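Local coordinates for protein putative aspartyl-tRNA synthetase (Leishmania major, PDB 6OD8) that probably attaches L-aspartate to tRNA(Asp) at the expense of ATP, as a class II aminoacyl-tRNA synthetase of protein biosynthesis, at residues P452-R456 with R468-D474; L400-Y404 with F446-P452; L314-I320 with W521-G527. Residue numbers count along the deposited sequence, not the author numbering.

Interaction 1: P452-R456 with R468-D474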
loop_
_atom_site.group_PDB
_atom_site.type_symbol
_atom_site.label_atom_id
_atom_site.label_comp_id
_atom_site.label_asym_id
_atom_site.label_seq_id
_atom_site.Cartn_x
_atom_site.Cartn_y
_atom_site.Cartn_z
ATOM N N PRO A 452 9.562 11.878 28.216
ATOM C CA PRO A 452 10.226 13.155 28.494
ATOM C C PRO A 452 10.440 13.963 27.216
ATOM O O PRO A 452 10.710 13.411 26.141
ATOM C CB PRO A 452 11.559 12.737 29.131
ATOM C CG PRO A 452 11.363 11.316 29.551
ATOM C CD PRO A 452 10.426 10.729 28.552
ATOM N N SER A 453 10.319 15.286 27.365
ATOM C CA SER A 453 10.432 16.207 26.239
ATOM C C SER A 453 11.789 16.093 25.553
ATOM O O SER A 453 11.888 16.196 24.324
ATOM C CB SER A 453 10.174 17.631 26.739
ATOM O OG SER A 453 10.941 18.601 26.037
ATOM N N SER A 454 12.847 15.855 26.329
ATOM C CA SER A 454 14.187 15.782 25.767
ATOM C C SER A 454 14.359 14.617 24.797
ATOM O O SER A 454 15.273 14.654 23.964
ATOM C CB SER A 454 15.214 15.683 26.902
ATOM O OG SER A 454 15.048 14.451 27.579
ATOM N N ALA A 455 13.500 13.599 24.864
ATOM C CA ALA A 455 13.603 12.429 23.995
ATOM C C ALA A 455 12.734 12.503 22.735
ATOM O O ALA A 455 12.726 11.548 21.944
ATOM C CB ALA A 455 13.241 11.164 24.783
ATOM N N ARG A 456 11.999 13.588 22.524
ATOM C CA ARG A 456 10.992 13.644 21.476
ATOM C C ARG A 456 11.299 14.745 20.470
ATOM O O ARG A 456 11.944 15.746 20.805
ATOM C CB ARG A 456 9.593 13.879 22.069
ATOM C CG ARG A 456 9.122 12.748 22.960
ATOM C CD ARG A 456 9.385 11.377 22.339
ATOM N NE ARG A 456 8.171 10.584 22.347
ATOM C CZ ARG A 456 8.115 9.258 22.256
ATOM N NH1 ARG A 456 9.221 8.538 22.168
ATOM N NH2 ARG A 456 6.936 8.659 22.265
ATOM N N ARG A 468 8.325 19.187 31.213
ATOM C CA ARG A 468 9.361 18.160 31.167
ATOM C C ARG A 468 8.921 16.955 30.346
ATOM O O ARG A 468 9.774 16.181 29.895
ATOM C CB ARG A 468 9.739 17.689 32.581
ATOM C CG ARG A 468 10.415 18.729 33.472
ATOM C CD ARG A 468 10.657 18.175 34.889
ATOM N NE ARG A 468 9.427 17.632 35.470
ATOM C CZ ARG A 468 9.364 16.920 36.593
ATOM N NH1 ARG A 468 10.467 16.660 37.283
ATOM N NH2 ARG A 468 8.192 16.470 37.031
ATOM N N PHE A 469 7.612 16.763 30.167
ATOM C CA PHE A 469 7.062 15.596 29.493
ATOM C C PHE A 469 6.194 16.033 28.317
ATOM O O PHE A 469 5.878 17.216 28.144
ATOM C CB PHE A 469 6.269 14.713 30.475
ATOM C CG PHE A 469 7.106 14.197 31.635
ATOM C CD1 PHE A 469 7.907 13.070 31.481
ATOM C CD2 PHE A 469 7.099 14.849 32.871
ATOM C CE1 PHE A 469 8.685 12.589 32.538
ATOM C CE2 PHE A 469 7.882 14.379 33.938
ATOM C CZ PHE A 469 8.676 13.243 33.772
ATOM N N THR A 470 5.797 15.045 27.510
ATOM C CA THR A 470 5.089 15.299 26.264
ATOM C C THR A 470 3.850 14.427 26.181
ATOM O O THR A 470 3.714 13.405 26.868
ATOM C CB THR A 470 5.977 15.024 25.039
ATOM O OG1 THR A 470 6.470 13.676 25.113
ATOM C CG2 THR A 470 7.152 16.007 25.003
ATOM N N ASN A 471 2.938 14.868 25.319
ATOM C CA ASN A 471 1.720 14.137 25.003
ATOM C C ASN A 471 2.067 13.060 23.979
ATOM O O ASN A 471 1.707 13.145 22.807
ATOM C CB ASN A 471 0.672 15.091 24.446
ATOM C CG ASN A 471 0.187 16.082 25.469
ATOM O OD1 ASN A 471 0.267 15.823 26.667
ATOM N ND2 ASN A 471 -0.338 17.220 25.004
ATOM N N SER A 472 2.767 12.027 24.449
ATOM C CA SER A 472 3.332 11.038 23.532
ATOM C C SER A 472 3.452 9.693 24.238
ATOM O O SER A 472 3.426 9.621 25.464
ATOM C CB SER A 472 4.705 11.482 23.029
ATOM O OG SER A 472 5.645 11.469 24.082
ATOM N N TYR A 473 3.605 8.627 23.451
ATOM C CA TYR A 473 3.774 7.292 24.021
ATOM C C TYR A 473 4.642 6.459 23.082
ATOM O O TYR A 473 4.783 6.763 21.893
ATOM C CB TYR A 473 2.412 6.596 24.253
ATOM C CG TYR A 473 1.733 6.308 22.938
ATOM C CD1 TYR A 473 2.027 5.146 22.213
ATOM C CD2 TYR A 473 0.847 7.225 22.381
ATOM C CE1 TYR A 473 1.450 4.901 20.964
ATOM C CE2 TYR A 473 0.252 6.992 21.136
ATOM C CZ TYR A 473 0.558 5.835 20.435
ATOM O OH TYR A 473 -0.024 5.621 19.206
ATOM N N ASP A 474 5.196 5.375 23.624
ATOM C CA ASP A 474 5.835 4.331 22.834
ATOM C C ASP A 474 5.099 3.020 23.082
ATOM O O ASP A 474 4.630 2.766 24.194
ATOM C CB ASP A 474 7.309 4.122 23.222
ATOM C CG ASP A 474 8.275 5.022 22.463
ATOM O OD1 ASP A 474 7.833 5.965 21.772
ATOM O OD2 ASP A 474 9.498 4.776 22.586
HETATM O O HOH W 1 12.511 16.156 29.542
HETATM O O HOH W 2 11.210 6.162 21.193
#

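Interaction 2: L400-Y404 with F446-P452. With EDO (1,2-ethanediol), chain E.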
loop_
_atom_site.group_PDB
_atom_site.type_symbol
_atom_site.label_atom_id
_atom_site.label_comp_id
_atom_site.label_asym_id
_atom_site.label_seq_id
_atom_site.Cartn_x
_atom_site.Cartn_y
_atom_site.Cartn_z
ATOM N N LEU A 400 -2.099 -3.151 28.022
ATOM C CA LEU A 400 -1.484 -2.500 29.181
ATOM C C LEU A 400 -0.850 -1.147 28.843
ATOM O O LEU A 400 -0.096 -1.022 27.877
ATOM C CB LEU A 400 -0.420 -3.427 29.769
ATOM C CG LEU A 400 0.270 -2.973 31.043
ATOM C CD1 LEU A 400 -0.765 -3.103 32.138
ATOM C CD2 LEU A 400 1.468 -3.881 31.305
ATOM N N ARG A 401 -1.133 -0.148 29.681
ATOM C CA ARG A 401 -0.546 1.186 29.615
ATOM C C ARG A 401 0.098 1.457 30.964
ATOM O O ARG A 401 -0.536 1.221 31.991
ATOM C CB ARG A 401 -1.609 2.261 29.347
ATOM C CG ARG A 401 -2.453 2.051 28.113
ATOM C CD ARG A 401 -3.443 3.198 27.937
ATOM N NE ARG A 401 -4.304 3.000 26.768
ATOM C CZ ARG A 401 -5.238 3.863 26.379
ATOM N NH1 ARG A 401 -5.423 4.992 27.061
ATOM N NH2 ARG A 401 -5.988 3.595 25.311
ATOM N N ILE A 402 1.356 1.914 30.965
ATOM C CA ILE A 402 2.054 2.319 32.184
ATOM C C ILE A 402 2.631 3.701 31.923
ATOM O O ILE A 402 3.279 3.924 30.895
ATOM C CB ILE A 402 3.170 1.334 32.600
ATOM C CG1 ILE A 402 2.617 -0.087 32.749
ATOM C CG2 ILE A 402 3.823 1.767 33.939
ATOM C CD1 ILE A 402 3.684 -1.121 33.084
ATOM N N ASN A 403 2.363 4.625 32.834
ATOM C CA ASN A 403 2.985 5.939 32.767
ATOM C C ASN A 403 4.507 5.805 32.793
ATOM O O ASN A 403 5.062 4.963 33.510
ATOM C CB ASN A 403 2.497 6.787 33.943
ATOM C CG ASN A 403 3.242 8.075 34.060
ATOM O OD1 ASN A 403 4.245 8.166 34.767
ATOM N ND2 ASN A 403 2.772 9.088 33.361
ATOM N N TYR A 404 5.178 6.652 32.009
ATOM C CA TYR A 404 6.632 6.635 31.912
ATOM C C TYR A 404 7.305 6.706 33.287
ATOM O O TYR A 404 8.293 6.000 33.544
ATOM C CB TYR A 404 7.092 7.802 31.030
ATOM C CG TYR A 404 8.564 7.780 30.699
ATOM C CD1 TYR A 404 9.015 7.166 29.544
ATOM C CD2 TYR A 404 9.506 8.391 31.539
ATOM C CE1 TYR A 404 10.359 7.139 29.226
ATOM C CE2 TYR A 404 10.860 8.373 31.227
ATOM C CZ TYR A 404 11.278 7.743 30.072
ATOM O OH TYR A 404 12.615 7.705 29.739
ATOM N N PHE A 446 2.936 -3.654 25.425
ATOM C CA PHE A 446 2.492 -2.625 26.361
ATOM C C PHE A 446 2.885 -1.258 25.821
ATOM O O PHE A 446 3.738 -1.131 24.934
ATOM C CB PHE A 446 3.046 -2.853 27.774
ATOM C CG PHE A 446 4.491 -2.443 27.953
ATOM C CD1 PHE A 446 4.806 -1.194 28.453
ATOM C CD2 PHE A 446 5.528 -3.311 27.614
ATOM C CE1 PHE A 446 6.140 -0.802 28.633
ATOM C CE2 PHE A 446 6.852 -2.918 27.752
ATOM C CZ PHE A 446 7.155 -1.674 28.272
ATOM N N ILE A 447 2.223 -0.228 26.328
ATOM C CA ILE A 447 2.614 1.125 25.959
ATOM C C ILE A 447 3.127 1.842 27.202
ATOM O O ILE A 447 2.640 1.598 28.306
ATOM C CB ILE A 447 1.467 1.899 25.272
ATOM C CG1 ILE A 447 0.482 2.457 26.285
ATOM C CG2 ILE A 447 0.734 0.992 24.298
ATOM C CD1 ILE A 447 0.740 3.908 26.678
ATOM N N SER A 448 4.139 2.696 27.008
ATOM C CA SER A 448 4.675 3.588 28.023
ATOM C C SER A 448 4.228 4.992 27.662
ATOM O O SER A 448 4.520 5.467 26.561
ATOM C CB SER A 448 6.206 3.527 28.089
ATOM O OG SER A 448 6.711 4.413 29.107
ATOM N N ASP A 449 3.559 5.655 28.606
ATOM C CA ASP A 449 2.809 6.881 28.379
ATOM C C ASP A 449 3.542 8.096 28.951
ATOM O O ASP A 449 4.026 8.056 30.085
ATOM C CB ASP A 449 1.429 6.733 29.027
ATOM C CG ASP A 449 0.523 7.867 28.711
ATOM O OD1 ASP A 449 0.621 8.377 27.575
ATOM O OD2 ASP A 449 -0.286 8.250 29.592
ATOM N N ARG A 450 3.603 9.177 28.160
ATOM C CA ARG A 450 4.100 10.498 28.554
ATOM C C ARG A 450 5.622 10.552 28.604
ATOM O O ARG A 450 6.216 10.646 29.689
ATOM C CB ARG A 450 3.528 10.932 29.907
ATOM C CG ARG A 450 2.266 11.742 29.846
ATOM C CD ARG A 450 2.002 12.428 31.187
ATOM N NE ARG A 450 0.898 13.380 31.089
ATOM C CZ ARG A 450 0.803 14.495 31.806
ATOM N NH1 ARG A 450 1.754 14.803 32.679
ATOM N NH2 ARG A 450 -0.239 15.303 31.643
ATOM N N PHE A 451 6.256 10.558 27.440
ATOM C CA PHE A 451 7.711 10.512 27.387
ATOM C C PHE A 451 8.321 11.867 27.726
ATOM O O PHE A 451 7.681 12.905 27.528
ATOM C CB PHE A 451 8.181 10.078 26.002
ATOM C CG PHE A 451 8.472 8.617 25.910
ATOM C CD1 PHE A 451 9.753 8.163 25.652
ATOM C CD2 PHE A 451 7.461 7.700 26.119
ATOM C CE1 PHE A 451 10.030 6.791 25.572
ATOM C CE2 PHE A 451 7.718 6.351 26.050
ATOM C CZ PHE A 451 9.009 5.890 25.783
ATOM N N PRO A 452 9.562 11.878 28.216
ATOM C CA PRO A 452 10.226 13.155 28.494
ATOM C C PRO A 452 10.440 13.963 27.216
ATOM O O PRO A 452 10.710 13.411 26.141
ATOM C CB PRO A 452 11.559 12.737 29.131
ATOM C CG PRO A 452 11.363 11.316 29.551
ATOM C CD PRO A 452 10.426 10.729 28.552
HETATM C C1 EDO E . -0.912 5.618 31.800
HETATM O O1 EDO E . -1.787 5.613 30.671
HETATM C C2 EDO E . -1.119 4.347 32.623
HETATM O O2 EDO E . -2.149 4.537 33.600
HETATM O O HOH W 3 5.362 10.884 32.568
HETATM O O HOH W 4 0.219 8.827 32.121
#

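Interaction 3: L314-I320 with W521-G527. With EDO (1,2-ethanediol), chain D.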
loop_
_atom_site.group_PDB
_atom_site.type_symbol
_atom_site.label_atom_id
_atom_site.label_comp_id
_atom_site.label_asym_id
_atom_site.label_seq_id
_atom_site.Cartn_x
_atom_site.Cartn_y
_atom_site.Cartn_z
ATOM N N LEU A 314 4.302 1.948 7.979
ATOM C CA LEU A 314 2.850 1.956 8.073
ATOM C C LEU A 314 2.513 3.177 8.920
ATOM O O LEU A 314 2.802 3.194 10.123
ATOM C CB LEU A 314 2.351 0.664 8.719
ATOM C CG LEU A 314 2.952 -0.663 8.250
ATOM C CD1 LEU A 314 2.404 -1.854 9.048
ATOM C CD2 LEU A 314 2.608 -0.881 6.739
ATOM N N ASP A 315 1.975 4.228 8.294
ATOM C CA ASP A 315 1.879 5.522 8.954
ATOM C C ASP A 315 0.422 5.936 9.055
ATOM O O ASP A 315 -0.376 5.647 8.157
ATOM C CB ASP A 315 2.689 6.589 8.187
ATOM C CG ASP A 315 4.100 6.671 8.657
ATOM O OD1 ASP A 315 4.967 5.967 8.075
ATOM O OD2 ASP A 315 4.343 7.432 9.635
ATOM N N VAL A 316 0.085 6.596 10.161
ATOM C CA VAL A 316 -1.275 7.023 10.458
ATOM C C VAL A 316 -1.211 8.448 10.995
ATOM O O VAL A 316 -0.320 8.781 11.786
ATOM C CB VAL A 316 -1.953 6.067 11.477
ATOM C CG1 VAL A 316 -3.353 6.565 11.866
ATOM C CG2 VAL A 316 -2.037 4.626 10.923
ATOM N N GLU A 317 -2.142 9.300 10.561
ATOM C CA GLU A 317 -2.306 10.613 11.194
ATOM C C GLU A 317 -3.797 10.930 11.240
ATOM O O GLU A 317 -4.538 10.540 10.336
ATOM C CB GLU A 317 -1.511 11.727 10.444
ATOM C CG GLU A 317 -1.237 13.028 11.282
ATOM C CD GLU A 317 -0.068 12.890 12.257
ATOM O OE1 GLU A 317 0.704 11.903 12.170
ATOM O OE2 GLU A 317 0.100 13.784 13.114
ATOM N N MET A 318 -4.246 11.612 12.307
ATOM C CA MET A 318 -5.678 11.847 12.461
ATOM C C MET A 318 -5.930 13.093 13.301
ATOM O O MET A 318 -5.125 13.445 14.164
ATOM C CB MET A 318 -6.356 10.642 13.131
ATOM C CG MET A 318 -5.709 10.338 14.508
ATOM S SD MET A 318 -6.399 8.858 15.255
ATOM C CE MET A 318 -7.885 9.606 15.938
ATOM N N ARG A 319 -7.073 13.752 13.053
ATOM C CA ARG A 319 -7.521 14.803 13.957
ATOM C C ARG A 319 -7.759 14.250 15.350
ATOM O O ARG A 319 -8.142 13.091 15.524
ATOM C CB ARG A 319 -8.839 15.411 13.495
ATOM C CG ARG A 319 -8.843 16.047 12.182
ATOM C CD ARG A 319 -10.251 16.532 11.946
ATOM N NE ARG A 319 -10.367 17.011 10.599
ATOM C CZ ARG A 319 -11.517 17.270 10.015
ATOM N NH1 ARG A 319 -12.660 17.092 10.683
ATOM N NH2 ARG A 319 -11.512 17.692 8.770
ATOM N N ILE A 320 -7.603 15.107 16.356
ATOM C CA ILE A 320 -8.056 14.769 17.696
ATOM C C ILE A 320 -9.040 15.828 18.166
ATOM O O ILE A 320 -8.892 17.015 17.854
ATOM C CB ILE A 320 -6.898 14.605 18.699
ATOM C CG1 ILE A 320 -6.125 15.891 18.878
ATOM C CG2 ILE A 320 -5.931 13.536 18.232
ATOM C CD1 ILE A 320 -5.266 15.852 20.131
ATOM N N TRP A 521 -6.102 21.999 12.366
ATOM C CA TRP A 521 -6.792 21.053 13.252
ATOM C C TRP A 521 -5.822 20.478 14.288
ATOM O O TRP A 521 -4.711 20.083 13.935
ATOM C CB TRP A 521 -7.378 19.886 12.439
ATOM C CG TRP A 521 -8.357 20.262 11.383
ATOM C CD1 TRP A 521 -8.093 20.514 10.079
ATOM C CD2 TRP A 521 -9.784 20.367 11.535
ATOM N NE1 TRP A 521 -9.269 20.803 9.389
ATOM C CE2 TRP A 521 -10.321 20.695 10.261
ATOM C CE3 TRP A 521 -10.666 20.175 12.610
ATOM C CZ2 TRP A 521 -11.698 20.887 10.047
ATOM C CZ3 TRP A 521 -12.044 20.354 12.383
ATOM C CH2 TRP A 521 -12.534 20.716 11.123
ATOM N N PRO A 522 -6.230 20.371 15.561
ATOM C CA PRO A 522 -5.470 19.527 16.500
ATOM C C PRO A 522 -5.386 18.107 15.949
ATOM O O PRO A 522 -6.353 17.584 15.395
ATOM C CB PRO A 522 -6.280 19.595 17.805
ATOM C CG PRO A 522 -7.162 20.872 17.682
ATOM C CD PRO A 522 -7.453 20.954 16.162
ATOM N N HIS A 523 -4.207 17.495 16.061
ATOM C CA HIS A 523 -4.016 16.204 15.417
ATOM C C HIS A 523 -2.850 15.462 16.054
ATOM O O HIS A 523 -2.102 16.019 16.863
ATOM C CB HIS A 523 -3.795 16.376 13.907
ATOM C CG HIS A 523 -2.572 17.174 13.561
ATOM N ND1 HIS A 523 -2.523 18.549 13.675
ATOM C CD2 HIS A 523 -1.364 16.791 13.088
ATOM C CE1 HIS A 523 -1.334 18.977 13.285
ATOM N NE2 HIS A 523 -0.610 17.932 12.928
ATOM N N GLY A 524 -2.730 14.177 15.700
ATOM C CA GLY A 524 -1.670 13.312 16.190
ATOM C C GLY A 524 -1.588 12.067 15.336
ATOM O O GLY A 524 -2.392 11.869 14.430
ATOM N N GLY A 525 -0.598 11.225 15.602
ATOM C CA GLY A 525 -0.432 10.079 14.720
ATOM C C GLY A 525 0.665 9.177 15.232
ATOM O O GLY A 525 1.193 9.382 16.323
ATOM N N PHE A 526 1.018 8.181 14.416
ATOM C CA PHE A 526 2.042 7.212 14.796
ATOM C C PHE A 526 2.550 6.519 13.536
ATOM O O PHE A 526 1.908 6.569 12.484
ATOM C CB PHE A 526 1.494 6.185 15.793
ATOM C CG PHE A 526 0.240 5.476 15.324
ATOM C CD1 PHE A 526 0.331 4.280 14.618
ATOM C CD2 PHE A 526 -1.027 5.986 15.636
ATOM C CE1 PHE A 526 -0.822 3.615 14.201
ATOM C CE2 PHE A 526 -2.189 5.320 15.248
ATOM C CZ PHE A 526 -2.088 4.148 14.513
ATOM N N GLY A 527 3.709 5.876 13.652
ATOM C CA GLY A 527 4.256 5.087 12.553
ATOM C C GLY A 527 4.715 3.737 13.060
ATOM O O GLY A 527 5.039 3.577 14.238
HETATM C C1 EDO D . 7.326 4.249 10.636
HETATM O O1 EDO D . 8.445 4.683 11.413
HETATM C C2 EDO D . 7.613 4.665 9.217
HETATM O O2 EDO D . 7.448 6.068 9.078
#

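Interaction 1: P452-R456 with R468-D474
The strongest tie is the salt bridge between Arg456 and Asp474: Arg456 NH2 lies 2.9 Å and Arg456 NH1 3.0 Å from the same carboxylate oxygen, Asp474 OD1, which approaches the guanidinium edge-on and also takes a hydrogen bond from Ser484 on the next strand. Asp474 OD2 accepts a hydrogen bond from a water that in turn accepts a weak one from Arg456 NH1. Arg456 NE donates to Ser472 OG (3.2 Å), and Ser472 OG donates in turn to Thr470 OG1 (2.6 Å), itself hydrogen-bonded to Phe451 O. At the other end Ser453 N gives a nearly straight bond to Arg468 O (2.7 Å), and a water joins that carbonyl to Ser454 N. This is the neck of a loop connecting two neighbouring antiparallel strands, 445-449 and 472-477, of the class II synthetase catalytic sheet; Pro452 and Phe469 form a single backbone bridge, with CA atoms 4.1 Å apart. A short 3-10 turn, 453-455, brings Arg456 back over the start of strand 472-477. Packing fills the rest: Thr470 CG2 sits 3.5 Å from Ser453 CA, and Pro452 CG rests 4.2 Å from Phe469 CE1. Beyond them, Tyr404 of helix 404-412 touches Pro452 and Met405 touches Phe469.

Interaction 2: L400-Y404 with F446-P452
Four backbone hydrogen bonds carry this parallel pairing. Ile447 N donates to Leu400 O (2.9 Å), Ile402 N to Ile447 O (3.0 Å) and Asp449 N to Ile402 O (2.9 Å); the fourth, Tyr404 N to Asp449 O at 2.6 Å, extends the pattern into the first residue of helix 404-412. The short strand axes come within 4.5 Å of each other at 25°. Among apolar contacts, Arg401 CG lies 3.5 Å from Ile447 CG1 on one face, while the Arg401 guanidinium reaches Glu332 and Asp329 of helix 325-342. On the other face Leu400 CD2 is 4.0 Å from Phe446 CB, beneath helix 427-441. The aromatic contacts gather where the strands end: Tyr404 turns its edge to the face of Phe451, planes at 59°, centroids 4.7 Å apart, and Pro452 CD makes a CH-pi contact 3.5 Å from the Tyr404 ring centroid. Waters link Asn403 ND2 to Asp449 OD2 and to Arg450 O. Asp449 also bonds to Tyr324 OH through OD1 and to Tyr325 OH through OD2. Asn403 OD1 meanwhile N-caps the helix through Met405 N. Parallel strands joined through intervening helices, here 404-412 and 427-441, make a beta-alpha-beta crossover, which adds a parallel pair to the largely antiparallel catalytic sheet of class II synthetases.

Interaction 3: L314-I320 with W521-G527
Trp521 opens the contact from just before the strand: its six-membered ring carries the Arg319 guanidinium flat on its face, a cation-pi stack with Arg319 CZ 3.5 Å from the ring centroid. The same arginine makes a salt bridge to Asp111 of the second subunit, and Trp521 NE1 bonds to Asp286. Pro522 O then accepts from Ile320 N (2.9 Å). At His523 the ring turns back, ND1 donating to Trp521 O at 2.7 Å, and its edge faces Glu317 OE2, 3.3 Å from His523 CD2. Gly524 forms a hydrogen-bonded pair with Met318, its N to Met318 O 2.9 Å and its O to Met318 N 2.8 Å. Gly525 CA lies 4.0 Å from Glu317 CA; a side chain here would collide with Glu317 OE1, whose carboxylate crosses over the glycine and pairs through OE2 with Arg488. Phe526 N donates to Val316 O and Val316 N to Phe526 O, each 3.0 Å, and Val316 CB lies over the Phe526 ring face. Last comes Gly527, its CA 3.4 Å from Leu314 O and 3.7 Å from Asp315 OD2, whose salt-bridge partner is Lys279. These strands are central neighbours in the antiparallel catalytic sheet of class II synthetases; the Gly-rich strand leading into helix 530-538 matches their motif 3.

Going along the chain, strand 310-319 comes first, and it waits some two hundred residues for its partner: interaction 3 closes when strand 523-529 arrives near the C terminus. Inside that long loop lie the other two, in series. Interaction 2 closes first, bringing strand 445-449 beside strand 400-403 after a largely helical excursion; interaction 1 then closes the short loop from 452-456 to 468-474. Pro452 belongs to both, and Ser472 O and Arg450 N, 2.7 Å apart, probably bond as strand 472-477 joins 445-449. Strand 480-487 bridges from there to 523-529, while Tyr473 OH touches Phe526 CD2 at 3.7 Å. Interactions 1 and 2 thus tie one part of the catalytic sheet, interaction 3 another.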